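Local coordinates for SCARECROW-LIKE protein 7 (Oryza sativa Japonica Group, PDB 5HYZ) that binds DNA in vitro and is probably a GRAS-family transcription factor, homodimeric and nuclear, in rice development and resistance to abiotic stress, at residues Pro186-Glu198 with Leu221-Ser233. Residues are numbered along the deposited sequence; the frame is centred on the assembly and turned at random.
Sequences PVHELNKSDFLVE and LVRRVLRLAKSLS
Arg224 of helix 220-231 reaches the carbonyl of Leu190, a worked example of how one guanidinium can hold an irregular connection against a helix in a Rossmann-type α/β fold, here the GRAS domain. NH1 and NH2 both donate end-on to Leu190 O, each at 2.9 Å and bent to 143°. The acceptor lies near the guanidinium plane, whereas His188 O sits over the centre of one face, 3.0 Å from CZ. An extended chain, with CG anti to the backbone N (chi1 -175°), carries the group this far. A water beside it accepts from NH1 and donates to Val187 O, so that the carbonyl of Val187, in the 3-10 turn 187-189, is joined to the same arginine through water.

Next to this polar grip lies an apolar patch. Leu228 divides its methyls: CD1 lies 3.5 Å from Lys192 N, and CD2 is 3.7 Å from Phe195 CE1. Leu232 places CD1 over one face of that ring and CD2 against Val197 CG1, while Val187 CG1 meets Val225 CG2 at 3.7 Å.

Farther out, Val187, Phe195, Val197 and Val225 also touch strand 110-118, so the connection between strands 177-182 and 202-208 and the helix after the latter both pack on the parallel part of the mixed sheet. Asp194 OD2 accepts from Asn191 N, bracing the turn that follows Leu190. At the helix's C-terminal end, the extended Lys192 chain runs past Ser231, and a water accepts from its NZ at 2.6 Å while donating to Ser231 O.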
ATOM      1  N   PRO A 186      32.411   6.555  -7.110  1.00 15.50           N
ATOM      2  CA  PRO A 186      31.689   7.850  -7.168  1.00 17.55           C
ATOM      3  C   PRO A 186      31.202   8.198  -8.548  1.00 16.43           C
ATOM      4  O   PRO A 186      31.892   8.034  -9.545  1.00 14.05           O
ATOM      5  CB  PRO A 186      32.749   8.895  -6.751  1.00 19.95           C
ATOM      6  CG  PRO A 186      33.865   8.112  -6.035  1.00 19.97           C
ATOM      7  CD  PRO A 186      33.799   6.683  -6.592  1.00 19.03           C
ATOM      8  N   VAL A 187      29.995   8.759  -8.617  1.00 13.99           N
ATOM      9  CA  VAL A 187      29.398   9.016  -9.936  1.00 12.63           C
ATOM     10  C   VAL A 187      30.232   9.963 -10.752  1.00 15.42           C
ATOM     11  O   VAL A 187      30.298   9.862 -11.999  1.00 16.92           O
ATOM     12  CB  VAL A 187      27.953   9.597  -9.762  1.00 22.31           C
ATOM     13  CG1 VAL A 187      27.386   9.954 -11.105  1.00 24.22           C
ATOM     14  CG2 VAL A 187      27.099   8.560  -9.161  1.00 22.54           C
ATOM     15  N   HIS A 188      30.910  10.878 -10.069  1.00 20.71           N
ATOM     16  CA  HIS A 188      31.790  11.809 -10.796  1.00 29.30           C
ATOM     17  C   HIS A 188      32.969  11.126 -11.473  1.00 26.36           C
ATOM     18  O   HIS A 188      33.611  11.732 -12.303  1.00 26.37           O
ATOM     19  CB  HIS A 188      32.310  12.955  -9.878  1.00 29.60           C
ATOM     20  CG  HIS A 188      33.213  12.510  -8.766  1.00 34.46           C
ATOM     21  ND1 HIS A 188      34.538  12.171  -8.970  1.00 47.39           N
ATOM     22  CD2 HIS A 188      32.988  12.366  -7.439  1.00 35.17           C
ATOM     23  CE1 HIS A 188      35.082  11.820  -7.815  1.00 44.52           C
ATOM     24  NE2 HIS A 188      34.170  11.938  -6.868  1.00 39.39           N
ATOM     25  N   GLU A 189      33.256   9.863 -11.159  1.00 20.30           N
ATOM     26  CA  GLU A 189      34.270   9.136 -11.886  1.00 22.32           C
ATOM     27  C   GLU A 189      33.779   8.192 -12.948  1.00 21.11           C
ATOM     28  O   GLU A 189      34.579   7.609 -13.659  1.00 17.46           O
ATOM     29  CB  GLU A 189      35.087   8.306 -10.937  1.00 23.05           C
ATOM     30  CG  GLU A 189      35.703   9.109  -9.855  1.00 35.03           C
ATOM     31  CD  GLU A 189      36.643   8.255  -9.044  1.00 44.94           C
ATOM     32  OE1 GLU A 189      36.586   6.984  -9.169  1.00 48.58           O
ATOM     33  OE2 GLU A 189      37.453   8.838  -8.300  1.00 53.21           O
ATOM     34  N   LEU A 190      32.467   7.989 -13.046  1.00 15.71           N
ATOM     35  CA  LEU A 190      31.938   7.021 -14.003  1.00 15.64           C
ATOM     36  C   LEU A 190      31.944   7.613 -15.433  1.00 18.43           C
ATOM     37  O   LEU A 190      31.825   8.833 -15.624  1.00 20.22           O
ATOM     38  CB  LEU A 190      30.473   6.644 -13.584  1.00 13.69           C
ATOM     39  CG  LEU A 190      30.413   6.039 -12.187  1.00 14.55           C
ATOM     40  CD1 LEU A 190      28.930   5.702 -11.900  1.00 12.00           C
ATOM     41  CD2 LEU A 190      31.219   4.715 -12.100  1.00 15.04           C
ATOM     42  N   ASN A 191      32.004   6.737 -16.420  1.00 16.17           N
ATOM     43  CA  ASN A 191      31.949   7.089 -17.852  1.00 21.89           C
ATOM     44  C   ASN A 191      30.931   6.208 -18.534  1.00 15.67           C
ATOM     45  O   ASN A 191      30.538   5.189 -17.966  1.00 14.38           O
ATOM     46  CB  ASN A 191      33.309   6.838 -18.539  1.00 28.22           C
ATOM     47  CG  ASN A 191      34.402   7.594 -17.871  1.00 41.03           C
ATOM     48  OD1 ASN A 191      35.377   7.012 -17.365  1.00 39.82           O
ATOM     49  ND2 ASN A 191      34.225   8.909 -17.800  1.00 37.53           N
ATOM     50  N   LYS A 192      30.573   6.572 -19.766  1.00 16.45           N
ATOM     51  CA  LYS A 192      29.601   5.778 -20.522  1.00 13.89           C
ATOM     52  C   LYS A 192      29.979   4.301 -20.556  1.00 13.60           C
ATOM     53  O   LYS A 192      29.126   3.388 -20.400  1.00 15.57           O
ATOM     54  CB  LYS A 192      29.498   6.282 -21.949  1.00 12.63           C
ATOM     55  CG  LYS A 192      28.626   5.411 -22.832  1.00 15.76           C
ATOM     56  CD  LYS A 192      28.406   6.080 -24.181  1.00 21.63           C
ATOM     57  CE  LYS A 192      27.752   5.116 -25.181  1.00 30.95           C
ATOM     58  NZ  LYS A 192      27.989   5.665 -26.581  1.00 42.23           N
ATOM     59  N   SER A 193      31.271   3.996 -20.723  1.00 15.43           N
ATOM     60  CA  SER A 193      31.589   2.602 -20.907  1.00 16.36           C
ATOM     61  C   SER A 193      31.290   1.768 -19.641  1.00 15.88           C
ATOM     62  O   SER A 193      31.142   0.553 -19.722  1.00 16.72           O
ATOM     63  CB  SER A 193      33.077   2.425 -21.304  1.00 22.44           C
ATOM     64  OG  SER A 193      33.856   2.928 -20.265  1.00 19.48           O
ATOM     65  N   ASP A 194      31.247   2.418 -18.478  1.00 14.41           N
ATOM     66  CA  ASP A 194      30.973   1.708 -17.215  1.00 14.54           C
ATOM     67  C   ASP A 194      29.586   1.125 -17.146  1.00 15.72           C
ATOM     68  O   ASP A 194      29.348   0.179 -16.401  1.00 14.83           O
ATOM     69  CB  ASP A 194      31.164   2.609 -16.008  1.00 15.40           C
ATOM     70  CG  ASP A 194      32.601   3.088 -15.872  1.00 22.47           C
ATOM     71  OD1 ASP A 194      33.506   2.274 -16.175  1.00 23.49           O
ATOM     72  OD2 ASP A 194      32.820   4.267 -15.527  1.00 21.52           O
ATOM     73  N   PHE A 195      28.676   1.652 -17.973  1.00 12.78           N
ATOM     74  CA  PHE A 195      27.298   1.146 -17.900  1.00 15.50           C
ATOM     75  C   PHE A 195      27.057  -0.057 -18.794  1.00 15.99           C
ATOM     76  O   PHE A 195      25.988  -0.676 -18.705  1.00 18.81           O
ATOM     77  CB  PHE A 195      26.347   2.320 -18.238  1.00 10.09           C
ATOM     78  CG  PHE A 195      26.440   3.406 -17.212  1.00 13.03           C
ATOM     79  CD1 PHE A 195      27.466   4.370 -17.243  1.00 14.79           C
ATOM     80  CD2 PHE A 195      25.563   3.413 -16.135  1.00 13.99           C
ATOM     81  CE1 PHE A 195      27.535   5.348 -16.225  1.00 14.90           C
ATOM     82  CE2 PHE A 195      25.638   4.336 -15.140  1.00 11.81           C
ATOM     83  CZ  PHE A 195      26.625   5.314 -15.151  1.00 13.58           C
ATOM     84  N   LEU A 196      28.035  -0.391 -19.662  1.00 14.43           N
ATOM     85  CA  LEU A 196      27.967  -1.612 -20.478  1.00 15.60           C
ATOM     86  C   LEU A 196      26.648  -1.693 -21.281  1.00 19.91           C
ATOM     87  O   LEU A 196      25.986  -2.734 -21.341  1.00 19.40           O
ATOM     88  CB  LEU A 196      28.148  -2.857 -19.588  1.00 15.64           C
ATOM     89  CG  LEU A 196      29.483  -2.828 -18.843  1.00 19.38           C
ATOM     90  CD1 LEU A 196      29.466  -3.933 -17.764  1.00 15.31           C
ATOM     91  CD2 LEU A 196      30.592  -3.160 -19.857  1.00 21.38           C
ATOM     92  N   VAL A 197      26.278  -0.576 -21.903  1.00 19.63           N
ATOM     93  CA  VAL A 197      25.055  -0.529 -22.717  1.00 20.32           C
ATOM     94  C   VAL A 197      25.312  -1.244 -24.025  1.00 22.70           C
ATOM     95  O   VAL A 197      26.442  -1.325 -24.495  1.00 24.57           O
ATOM     96  CB  VAL A 197      24.577   0.928 -22.970  1.00 25.76           C
ATOM     97  CG1 VAL A 197      24.200   1.599 -21.638  1.00 25.53           C
ATOM     98  CG2 VAL A 197      25.620   1.718 -23.771  1.00 33.28           C
ATOM     99  N   GLU A 198      24.274  -1.865 -24.558  1.00 20.15           N
ATOM    100  CA  GLU A 198      24.369  -2.649 -25.800  1.00 19.96           C
ATOM    101  C   GLU A 198      23.436  -2.080 -26.844  1.00 23.62           C
ATOM    102  O   GLU A 198      22.358  -1.526 -26.522  1.00 23.39           O
ATOM    103  CB  GLU A 198      24.023  -4.104 -25.539  1.00 25.14           C
ATOM    104  CG  GLU A 198      24.969  -4.669 -24.516  1.00 28.22           C
ATOM    105  CD  GLU A 198      24.857  -6.147 -24.325  1.00 39.92           C
ATOM    106  OE1 GLU A 198      23.724  -6.704 -24.368  1.00 44.37           O
ATOM    107  OE2 GLU A 198      25.930  -6.757 -24.122  1.00 49.66           O
ATOM    108  N   LEU A 221      28.480  19.126 -11.466  1.00 26.25           N
ATOM    109  CA  LEU A 221      28.249  17.724 -11.164  1.00 24.65           C
ATOM    110  C   LEU A 221      26.902  17.299 -11.763  1.00 21.46           C
ATOM    111  O   LEU A 221      26.798  16.163 -12.270  1.00 19.83           O
ATOM    112  CB  LEU A 221      28.273  17.465  -9.648  1.00 23.82           C
ATOM    113  CG  LEU A 221      29.552  17.721  -8.851  1.00 32.61           C
ATOM    114  CD1 LEU A 221      29.211  17.627  -7.364  1.00 31.17           C
ATOM    115  CD2 LEU A 221      30.643  16.716  -9.203  1.00 33.57           C
ATOM    116  N   VAL A 222      25.891  18.183 -11.702  1.00 20.90           N
ATOM    117  CA  VAL A 222      24.573  17.774 -12.243  1.00 23.86           C
ATOM    118  C   VAL A 222      24.699  17.767 -13.770  1.00 23.16           C
ATOM    119  O   VAL A 222      24.194  16.888 -14.456  1.00 18.67           O
ATOM    120  CB  VAL A 222      23.348  18.678 -11.723  1.00 28.74           C
ATOM    121  CG1 VAL A 222      23.575  20.148 -11.946  1.00 36.03           C
ATOM    122  CG2 VAL A 222      22.029  18.269 -12.427  1.00 29.41           C
ATOM    123  N   ARG A 223      25.464  18.705 -14.321  1.00 24.05           N
ATOM    124  CA  ARG A 223      25.709  18.659 -15.754  1.00 21.84           C
ATOM    125  C   ARG A 223      26.407  17.407 -16.211  1.00 18.97           C
ATOM    126  O   ARG A 223      26.050  16.849 -17.256  1.00 20.76           O
ATOM    127  CB  ARG A 223      26.550  19.863 -16.196  1.00 30.37           C
ATOM    128  CG  ARG A 223      26.941  19.775 -17.642  1.00 30.62           C
ATOM    129  CD  ARG A 223      27.307  21.131 -18.150  1.00 37.63           C
ATOM    130  NE  ARG A 223      26.502  22.187 -17.516  1.00 45.11           N
ATOM    131  CZ  ARG A 223      25.462  22.801 -18.084  1.00 36.63           C
ATOM    132  NH1 ARG A 223      25.064  22.461 -19.327  1.00 37.26           N
ATOM    133  NH2 ARG A 223      24.835  23.764 -17.408  1.00 31.60           N
ATOM    134  N   ARG A 224      27.405  16.970 -15.450  1.00 18.88           N
ATOM    135  CA  ARG A 224      28.235  15.849 -15.856  1.00 23.10           C
ATOM    136  C   ARG A 224      27.347  14.620 -15.869  1.00 21.19           C
ATOM    137  O   ARG A 224      27.420  13.833 -16.831  1.00 17.00           O
ATOM    138  CB  ARG A 224      29.460  15.634 -14.924  1.00 21.09           C
ATOM    139  CG  ARG A 224      30.441  14.508 -15.391  1.00 24.20           C
ATOM    140  CD  ARG A 224      31.656  14.342 -14.465  1.00 31.99           C
ATOM    141  NE  ARG A 224      32.637  13.360 -14.975  1.00 33.78           N
ATOM    142  CZ  ARG A 224      32.418  12.035 -15.060  1.00 40.97           C
ATOM    143  NH1 ARG A 224      31.243  11.472 -14.661  1.00 26.73           N
ATOM    144  NH2 ARG A 224      33.387  11.251 -15.549  1.00 35.91           N
ATOM    145  N   VAL A 225      26.488  14.456 -14.832  1.00 16.57           N
ATOM    146  CA  VAL A 225      25.697  13.220 -14.841  1.00 15.28           C
ATOM    147  C   VAL A 225      24.528  13.278 -15.878  1.00 12.76           C
ATOM    148  O   VAL A 225      24.177  12.249 -16.436  1.00 14.03           O
ATOM    149  CB  VAL A 225      25.158  12.853 -13.412  1.00 19.19           C
ATOM    150  CG1 VAL A 225      23.936  13.585 -13.047  1.00 21.32           C
ATOM    151  CG2 VAL A 225      24.750  11.345 -13.367  1.00 19.25           C
ATOM    152  N   LEU A 226      23.933  14.438 -16.125  1.00 18.03           N
ATOM    153  CA  LEU A 226      22.897  14.540 -17.200  1.00 16.91           C
ATOM    154  C   LEU A 226      23.508  14.289 -18.567  1.00 19.74           C
ATOM    155  O   LEU A 226      22.907  13.641 -19.413  1.00 17.85           O
ATOM    156  CB  LEU A 226      22.188  15.888 -17.192  1.00 15.69           C
ATOM    157  CG  LEU A 226      21.301  16.085 -15.974  1.00 14.71           C
ATOM    158  CD1 LEU A 226      20.640  17.473 -15.977  1.00 23.16           C
ATOM    159  CD2 LEU A 226      20.208  14.974 -15.920  1.00 20.10           C
ATOM    160  N   ARG A 227      24.739  14.761 -18.799  1.00 19.66           N
ATOM    161  CA  ARG A 227      25.403  14.410 -20.063  1.00 19.87           C
ATOM    162  C   ARG A 227      25.705  12.947 -20.161  1.00 17.37           C
ATOM    163  O   ARG A 227      25.581  12.333 -21.219  1.00 21.38           O
ATOM    164  CB  ARG A 227      26.715  15.233 -20.217  1.00 25.28           C
ATOM    165  CG  ARG A 227      26.400  16.705 -20.530  1.00 31.94           C
ATOM    166  CD  ARG A 227      27.751  17.464 -20.542  1.00 37.68           C
ATOM    167  NE  ARG A 227      27.627  18.822 -21.054  1.00 31.56           N
ATOM    168  CZ  ARG A 227      28.694  19.632 -21.201  1.00 45.16           C
ATOM    169  NH1 ARG A 227      29.923  19.202 -20.837  1.00 32.40           N
ATOM    170  NH2 ARG A 227      28.552  20.873 -21.690  1.00 33.80           N
ATOM    171  N   LEU A 228      26.089  12.364 -19.043  1.00 18.02           N
ATOM    172  CA  LEU A 228      26.337  10.957 -19.000  1.00 15.40           C
ATOM    173  C   LEU A 228      25.054  10.186 -19.325  1.00 17.54           C
ATOM    174  O   LEU A 228      25.055   9.262 -20.106  1.00 13.98           O
ATOM    175  CB  LEU A 228      26.873  10.600 -17.625  1.00 17.20           C
ATOM    176  CG  LEU A 228      27.148   9.173 -17.292  1.00 19.55           C
ATOM    177  CD1 LEU A 228      28.251   8.638 -18.239  1.00 20.27           C
ATOM    178  CD2 LEU A 228      27.639   9.071 -15.844  1.00 19.41           C
ATOM    179  N   ALA A 229      23.948  10.586 -18.705  1.00 13.52           N
ATOM    180  CA  ALA A 229      22.663   9.931 -19.021  1.00 15.56           C
ATOM    181  C   ALA A 229      22.299  10.041 -20.526  1.00 13.67           C
ATOM    182  O   ALA A 229      21.932   9.052 -21.203  1.00 13.83           O
ATOM    183  CB  ALA A 229      21.557  10.558 -18.187  1.00 11.61           C
ATOM    184  N   LYS A 230      22.470  11.244 -21.076  1.00 15.80           N
ATOM    185  CA  LYS A 230      22.131  11.500 -22.471  1.00 16.29           C
ATOM    186  C   LYS A 230      22.974  10.645 -23.376  1.00 17.70           C
ATOM    187  O   LYS A 230      22.512  10.162 -24.407  1.00 16.75           O
ATOM    188  CB  LYS A 230      22.327  13.026 -22.785  1.00 20.11           C
ATOM    189  CG  LYS A 230      21.915  13.511 -24.213  1.00 25.71           C
ATOM    190  CD  LYS A 230      20.372  13.613 -24.389  1.00 33.14           C
ATOM    191  CE  LYS A 230      19.887  14.178 -25.770  1.00 32.69           C
ATOM    192  NZ  LYS A 230      18.331  14.052 -25.936  1.00 26.78           N
ATOM    193  N   SER A 231      24.215  10.411 -22.985  1.00 16.02           N
ATOM    194  CA  SER A 231      25.117   9.620 -23.840  1.00 20.41           C
ATOM    195  C   SER A 231      24.690   8.159 -23.937  1.00 20.93           C
ATOM    196  O   SER A 231      25.145   7.411 -24.818  1.00 18.11           O
ATOM    197  CB  SER A 231      26.546   9.701 -23.317  1.00 18.87           C
ATOM    198  OG  SER A 231      26.774   8.895 -22.160  1.00 18.76           O
ATOM    199  N   LEU A 232      23.788   7.720 -23.042  1.00 20.22           N
ATOM    200  CA  LEU A 232      23.309   6.343 -23.118  1.00 15.53           C
ATOM    201  C   LEU A 232      22.163   6.162 -24.112  1.00 20.52           C
ATOM    202  O   LEU A 232      21.601   5.066 -24.271  1.00 19.46           O
ATOM    203  CB  LEU A 232      22.874   5.887 -21.703  1.00 14.25           C
ATOM    204  CG  LEU A 232      23.929   6.057 -20.613  1.00 14.23           C
ATOM    205  CD1 LEU A 232      23.396   5.462 -19.282  1.00 17.91           C
ATOM    206  CD2 LEU A 232      25.274   5.343 -20.986  1.00 17.29           C
ATOM    207  N   SER A 233      21.839   7.243 -24.780  1.00 16.09           N
ATOM    208  CA  SER A 233      20.730   7.392 -25.722  1.00 18.23           C
ATOM    209  C   SER A 233      19.414   6.807 -25.151  1.00 16.99           C
ATOM    210  O   SER A 233      18.796   5.954 -25.778  1.00 14.30           O
ATOM    211  CB  SER A 233      21.016   6.710 -27.055  1.00 23.35           C
ATOM    212  OG  SER A 233      22.115   7.329 -27.673  1.00 30.04           O
TER
HETATM  213  O   HOH W   1      28.980  11.950 -13.519  1.00 31.09           O
HETATM  214  O   HOH W   2      27.074   8.124 -26.755  1.00 34.41           O